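PDB 2D4R: hypothetical protein TTHA0849 from Thermus thermophilus, which is of unknown function but, as a putative member of the START superfamily related to COQ10, probably binds a lipid or similar hydrophobic ligand. Local coordinates for residues A[20-34]-A[130-144]. Numbering follows the deposited sequence.
Sequences LAKDLEGLKPYLKEV and NVESLLKGLEERVLA
Leu20 straddles two residues of helix 120-144: its CD1 lies 3.6 Å from Val142 CG2, while CD2 rests on one face of the Arg141 guanidinium. Ala21 follows, its CB against both methyls of Leu138. Asp23 OD1 caps the next helix by accepting from Gly26 N, and OD2 forms a salt bridge with Arg141 NH2 (3.1 Å) near the guanidinium plane, though the hydrogen bond is weak, bent to 131°. A water in the guanidinium plane accepts from Arg141 NE (2.9 Å) and lies close to the carbonyl oxygens of Leu20 and Asp23. Gly26 O lies over the guanidinium face opposite Leu20 CD2, close to NE but not hydrogen-bonded to it. A side chain on Gly26 would run into Arg141 NH2 and the Asp23 carboxylate. Tyr30, its CG anti to the carbonyl carbon (chi1 -60°), lays its ring over the helix backbone: Arg141 CA sits 4.1 Å from the ring centroid in a CH-pi contact, CG and CD run along the CD1-CE1 side, and the guanidinium plane beyond lies 9° from that of the ring, without stacking on it. With an alanine in place of Tyr30, Arg141 CA, CG and CD would lose their cover, and the guanidinium would probably be freer to swing away from Asp23. Tyr30 O comes within 3.2 Å of Gly137 CA, where a side chain would intrude. Leu31 CD1 meets Leu134 CD2 at 3.5 Å, and two waters link the turn around Lys32 and Glu33 to Ser133. Leu134 and Leu138 also touch Trp91 and Phe93 of the sheet. A long C-terminal helix held by a curved antiparallel sheet, with the two short helices between the first two strands packed beside it, is characteristic of the helix-grip fold of Bet v 1-like and START domains.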
loop_
_atom_site.group_PDB
_atom_site.type_symbol
_atom_site.label_atom_id
_atom_site.label_comp_id
_atom_site.label_asym_id
_atom_site.label_seq_id
_atom_site.Cartn_x
_atom_site.Cartn_y
_atom_site.Cartn_z
ATOM N N LEU A 20 9.919 -3.840 7.580
ATOM C CA LEU A 20 9.261 -4.947 6.909
ATOM C C LEU A 20 8.300 -4.492 5.816
ATOM O O LEU A 20 8.069 -5.217 4.846
ATOM C CB LEU A 20 8.506 -5.794 7.925
ATOM C CG LEU A 20 9.407 -6.614 8.836
ATOM C CD1 LEU A 20 8.590 -7.185 9.984
ATOM C CD2 LEU A 20 10.067 -7.716 8.008
ATOM N N ALA A 21 7.738 -3.298 5.963
ATOM C CA ALA A 21 6.870 -2.752 4.919
ATOM C C ALA A 21 7.697 -2.212 3.752
ATOM O O ALA A 21 7.224 -2.134 2.619
ATOM C CB ALA A 21 6.005 -1.661 5.489
ATOM N N LYS A 22 8.942 -1.852 4.037
ATOM C CA LYS A 22 9.815 -1.256 3.038
ATOM C C LYS A 22 10.353 -2.313 2.087
ATOM O O LYS A 22 10.629 -2.033 0.924
ATOM C CB LYS A 22 10.973 -0.535 3.721
ATOM C CG LYS A 22 11.930 0.135 2.763
ATOM C CD LYS A 22 13.135 0.660 3.502
ATOM C CE LYS A 22 14.222 1.079 2.542
ATOM N NZ LYS A 22 15.322 1.751 3.276
ATOM N N ASP A 23 10.500 -3.531 2.593
ATOM C CA ASP A 23 10.887 -4.666 1.767
ATOM C C ASP A 23 9.640 -5.187 1.081
ATOM O O ASP A 23 9.064 -6.205 1.502
ATOM C CB ASP A 23 11.499 -5.770 2.632
ATOM C CG ASP A 23 11.722 -7.067 1.858
ATOM O OD1 ASP A 23 11.826 -7.022 0.616
ATOM O OD2 ASP A 23 11.795 -8.130 2.501
ATOM N N LEU A 24 9.231 -4.476 0.030
ATOM C CA LEU A 24 7.968 -4.746 -0.640
ATOM C C LEU A 24 7.921 -6.174 -1.168
ATOM O O LEU A 24 6.887 -6.836 -1.110
ATOM C CB LEU A 24 7.764 -3.775 -1.802
ATOM C CG LEU A 24 7.749 -2.289 -1.460
ATOM C CD1 LEU A 24 7.685 -1.451 -2.734
ATOM C CD2 LEU A 24 6.574 -2.012 -0.589
ATOM N N GLU A 25 9.045 -6.655 -1.678
ATOM C CA GLU A 25 9.038 -7.959 -2.298
ATOM C C GLU A 25 8.872 -9.055 -1.252
ATOM O O GLU A 25 8.235 -10.076 -1.519
ATOM C CB GLU A 25 10.308 -8.141 -3.112
ATOM C CG GLU A 25 10.381 -7.147 -4.254
ATOM C CD GLU A 25 11.370 -7.556 -5.310
ATOM O OE1 GLU A 25 12.364 -8.211 -4.945
ATOM O OE2 GLU A 25 11.153 -7.224 -6.496
ATOM N N GLY A 26 9.417 -8.828 -0.057
ATOM C CA GLY A 26 9.170 -9.730 1.048
ATOM C C GLY A 26 7.748 -9.617 1.573
ATOM O O GLY A 26 7.218 -10.551 2.169
ATOM N N LEU A 27 7.124 -8.467 1.352
ATOM C CA LEU A 27 5.764 -8.231 1.826
ATOM C C LEU A 27 4.775 -8.899 0.876
ATOM O O LEU A 27 3.703 -9.338 1.289
ATOM C CB LEU A 27 5.480 -6.727 1.878
ATOM C CG LEU A 27 4.589 -6.146 2.983
ATOM C CD1 LEU A 27 4.363 -4.667 2.702
ATOM C CD2 LEU A 27 3.274 -6.864 3.057
ATOM N N LYS A 28 5.150 -8.978 -0.396
ATOM C CA LYS A 28 4.200 -9.319 -1.448
ATOM C C LYS A 28 3.407 -10.620 -1.233
ATOM O O LYS A 28 2.204 -10.658 -1.499
ATOM C CB LYS A 28 4.911 -9.379 -2.807
ATOM C CG LYS A 28 3.937 -9.333 -3.993
ATOM C CD LYS A 28 4.191 -10.433 -5.024
ATOM C CE LYS A 28 3.868 -11.829 -4.500
ATOM N NZ LYS A 28 3.743 -12.818 -5.619
ATOM N N PRO A 29 4.062 -11.696 -0.749
ATOM C CA PRO A 29 3.338 -12.961 -0.535
ATOM C C PRO A 29 2.156 -12.907 0.431
ATOM O O PRO A 29 1.320 -13.788 0.419
ATOM C CB PRO A 29 4.426 -13.927 -0.065
ATOM C CG PRO A 29 5.698 -13.340 -0.597
ATOM C CD PRO A 29 5.506 -11.852 -0.499
ATOM N N TYR A 30 2.093 -11.876 1.266
ATOM C CA TYR A 30 1.019 -11.753 2.254
ATOM C C TYR A 30 -0.064 -10.772 1.806
ATOM O O TYR A 30 -1.018 -10.507 2.545
ATOM C CB TYR A 30 1.589 -11.305 3.605
ATOM C CG TYR A 30 2.601 -12.276 4.173
ATOM C CD1 TYR A 30 3.947 -12.238 3.772
ATOM C CD2 TYR A 30 2.211 -13.260 5.085
ATOM C CE1 TYR A 30 4.872 -13.163 4.269
ATOM C CE2 TYR A 30 3.127 -14.186 5.583
ATOM C CZ TYR A 30 4.451 -14.129 5.171
ATOM O OH TYR A 30 5.344 -15.042 5.663
ATOM N N LEU A 31 0.094 -10.231 0.595
ATOM C CA LEU A 31 -0.910 -9.359 -0.014
ATOM C C LEU A 31 -1.775 -10.150 -1.007
ATOM O O LEU A 31 -1.419 -10.338 -2.175
ATOM C CB LEU A 31 -0.221 -8.191 -0.724
ATOM C CG LEU A 31 0.872 -7.466 0.078
ATOM C CD1 LEU A 31 1.373 -6.289 -0.702
ATOM C CD2 LEU A 31 0.341 -6.995 1.417
ATOM N N LYS A 32 -2.918 -10.620 -0.530
ATOM C CA LYS A 32 -3.678 -11.614 -1.266
ATOM C C LYS A 32 -4.329 -11.032 -2.506
ATOM O O LYS A 32 -4.665 -11.760 -3.424
ATOM C CB LYS A 32 -4.739 -12.232 -0.358
ATOM C CG LYS A 32 -4.154 -12.966 0.839
ATOM C CD LYS A 32 -3.362 -14.207 0.412
ATOM C CE LYS A 32 -1.851 -14.016 0.570
ATOM N NZ LYS A 32 -1.123 -15.252 0.153
ATOM N N GLU A 33 -4.504 -9.717 -2.538
ATOM C CA GLU A 33 -5.157 -9.075 -3.670
ATOM C C GLU A 33 -4.131 -8.620 -4.702
ATOM O O GLU A 33 -4.490 -8.094 -5.762
ATOM C CB GLU A 33 -5.977 -7.875 -3.192
ATOM C CG GLU A 33 -6.767 -8.120 -1.926
ATOM C CD GLU A 33 -7.960 -7.196 -1.799
ATOM O OE1 GLU A 33 -7.806 -5.989 -2.080
ATOM O OE2 GLU A 33 -9.051 -7.678 -1.422
ATOM N N VAL A 34 -2.854 -8.815 -4.378
ATOM C CA VAL A 34 -1.767 -8.470 -5.284
ATOM C C VAL A 34 -1.255 -9.719 -5.973
ATOM O O VAL A 34 -0.910 -10.700 -5.314
ATOM C CB VAL A 34 -0.595 -7.811 -4.535
ATOM C CG1 VAL A 34 0.619 -7.732 -5.432
ATOM C CG2 VAL A 34 -0.997 -6.420 -4.083
ATOM N N ASN A 130 -8.940 -2.812 -0.320
ATOM C CA ASN A 130 -7.572 -3.007 -0.764
ATOM C C ASN A 130 -6.540 -2.492 0.229
ATOM O O ASN A 130 -5.585 -3.205 0.537
ATOM C CB ASN A 130 -7.354 -2.377 -2.140
ATOM C CG ASN A 130 -7.721 -3.325 -3.280
ATOM O OD1 ASN A 130 -8.885 -3.716 -3.430
ATOM N ND2 ASN A 130 -6.725 -3.704 -4.087
ATOM N N VAL A 131 -6.724 -1.282 0.751
ATOM C CA VAL A 131 -5.760 -0.755 1.722
ATOM C C VAL A 131 -5.866 -1.376 3.114
ATOM O O VAL A 131 -4.864 -1.499 3.813
ATOM C CB VAL A 131 -5.849 0.784 1.879
ATOM C CG1 VAL A 131 -5.524 1.452 0.570
ATOM C CG2 VAL A 131 -7.210 1.183 2.378
ATOM N N GLU A 132 -7.073 -1.760 3.516
ATOM C CA GLU A 132 -7.257 -2.522 4.748
ATOM C C GLU A 132 -6.513 -3.856 4.659
ATOM O O GLU A 132 -5.888 -4.299 5.631
ATOM C CB GLU A 132 -8.746 -2.777 4.992
ATOM C CG GLU A 132 -9.477 -1.631 5.665
ATOM C CD GLU A 132 -10.980 -1.848 5.697
ATOM O OE1 GLU A 132 -11.714 -0.882 5.987
ATOM O OE2 GLU A 132 -11.427 -2.985 5.426
ATOM N N SER A 133 -6.571 -4.481 3.484
ATOM C CA SER A 133 -5.912 -5.769 3.264
ATOM C C SER A 133 -4.402 -5.629 3.126
ATOM O O SER A 133 -3.654 -6.519 3.521
ATOM C CB SER A 133 -6.454 -6.443 2.005
ATOM O OG SER A 133 -5.924 -5.831 0.844
ATOM N N LEU A 134 -3.951 -4.516 2.557
ATOM C CA LEU A 134 -2.517 -4.280 2.477
ATOM C C LEU A 134 -1.954 -4.243 3.888
ATOM O O LEU A 134 -0.828 -4.669 4.125
ATOM C CB LEU A 134 -2.207 -2.966 1.735
ATOM C CG LEU A 134 -2.268 -2.994 0.197
ATOM C CD1 LEU A 134 -1.762 -1.682 -0.371
ATOM C CD2 LEU A 134 -1.420 -4.136 -0.344
ATOM N N LEU A 135 -2.756 -3.762 4.830
ATOM C CA LEU A 135 -2.302 -3.614 6.213
ATOM C C LEU A 135 -2.426 -4.898 7.032
ATOM O O LEU A 135 -1.612 -5.166 7.911
ATOM C CB LEU A 135 -3.087 -2.510 6.913
ATOM C CG LEU A 135 -2.813 -1.070 6.511
ATOM C CD1 LEU A 135 -3.432 -0.161 7.570
ATOM C CD2 LEU A 135 -1.324 -0.824 6.406
ATOM N N LYS A 136 -3.456 -5.683 6.752
ATOM C CA LYS A 136 -3.612 -6.969 7.412
ATOM C C LYS A 136 -2.529 -7.914 6.897
ATOM O O LYS A 136 -2.028 -8.762 7.630
ATOM C CB LYS A 136 -5.012 -7.534 7.127
ATOM C CG LYS A 136 -5.335 -8.825 7.859
ATOM C CD LYS A 136 -4.961 -10.043 7.018
ATOM C CE LYS A 136 -5.465 -11.310 7.670
ATOM N NZ LYS A 136 -6.899 -11.170 8.039
ATOM N N GLY A 137 -2.165 -7.751 5.629
ATOM C CA GLY A 137 -1.064 -8.512 5.076
ATOM C C GLY A 137 0.271 -8.121 5.689
ATOM O O GLY A 137 1.155 -8.963 5.827
ATOM N N LEU A 138 0.431 -6.853 6.060
ATOM C CA LEU A 138 1.664 -6.419 6.726
ATOM C C LEU A 138 1.726 -6.993 8.144
ATOM O O LEU A 138 2.798 -7.381 8.609
ATOM C CB LEU A 138 1.772 -4.876 6.751
ATOM C CG LEU A 138 2.781 -4.234 7.720
ATOM C CD1 LEU A 138 4.170 -4.774 7.439
ATOM C CD2 LEU A 138 2.769 -2.714 7.585
ATOM N N GLU A 139 0.573 -7.071 8.807
ATOM C CA GLU A 139 0.453 -7.728 10.111
ATOM C C GLU A 139 1.016 -9.130 10.017
ATOM O O GLU A 139 1.763 -9.583 10.886
ATOM C CB GLU A 139 -1.016 -7.820 10.525
ATOM C CG GLU A 139 -1.392 -7.023 11.753
ATOM C CD GLU A 139 -1.462 -7.870 13.008
ATOM O OE1 GLU A 139 -2.482 -7.801 13.727
ATOM O OE2 GLU A 139 -0.491 -8.601 13.283
ATOM N N GLU A 140 0.652 -9.814 8.939
ATOM C CA GLU A 140 0.996 -11.209 8.772
ATOM C C GLU A 140 2.444 -11.385 8.355
ATOM O O GLU A 140 3.020 -12.463 8.517
ATOM C CB GLU A 140 0.069 -11.843 7.739
ATOM C CG GLU A 140 -1.387 -11.872 8.185
ATOM C CD GLU A 140 -2.290 -12.540 7.171
ATOM O OE1 GLU A 140 -2.038 -12.360 5.961
ATOM O OE2 GLU A 140 -3.244 -13.243 7.582
ATOM N N ARG A 141 3.032 -10.326 7.810
ATOM C CA ARG A 141 4.443 -10.364 7.458
ATOM C C ARG A 141 5.218 -10.280 8.761
ATOM O O ARG A 141 6.147 -11.047 9.001
ATOM C CB ARG A 141 4.807 -9.171 6.571
ATOM C CG ARG A 141 5.781 -9.460 5.439
ATOM C CD ARG A 141 6.988 -10.260 5.871
ATOM N NE ARG A 141 8.214 -9.813 5.202
ATOM C CZ ARG A 141 9.371 -10.478 5.224
ATOM N NH1 ARG A 141 9.467 -11.629 5.876
ATOM N NH2 ARG A 141 10.442 -9.989 4.613
ATOM N N VAL A 142 4.808 -9.339 9.605
ATOM C CA VAL A 142 5.558 -8.994 10.801
ATOM C C VAL A 142 5.541 -10.154 11.786
ATOM O O VAL A 142 6.546 -10.423 12.446
ATOM C CB VAL A 142 4.986 -7.707 11.475
ATOM C CG1 VAL A 142 5.741 -7.390 12.742
ATOM C CG2 VAL A 142 5.093 -6.529 10.520
ATOM N N LEU A 143 4.409 -10.850 11.871
ATOM C CA LEU A 143 4.315 -12.095 12.631
ATOM C C LEU A 143 5.187 -13.208 12.042
ATOM O O LEU A 143 5.896 -13.895 12.773
ATOM C CB LEU A 143 2.863 -12.562 12.694
ATOM C CG LEU A 143 2.631 -14.014 13.117
ATOM C CD1 LEU A 143 3.237 -14.248 14.493
ATOM C CD2 LEU A 143 1.133 -14.310 13.128
ATOM N N ALA A 144 5.143 -13.379 10.724
ATOM C CA ALA A 144 5.950 -14.405 10.068
ATOM C C ALA A 144 7.432 -14.183 10.335
ATOM O O ALA A 144 8.136 -15.098 10.761
ATOM C CB ALA A 144 5.707 -14.396 8.581
HETATM O O HOH W 1 8.664 -7.359 3.698
HETATM O O HOH W 2 -3.840 -9.168 2.170
HETATM O O HOH W 3 -4.041 -8.124 -0.412
#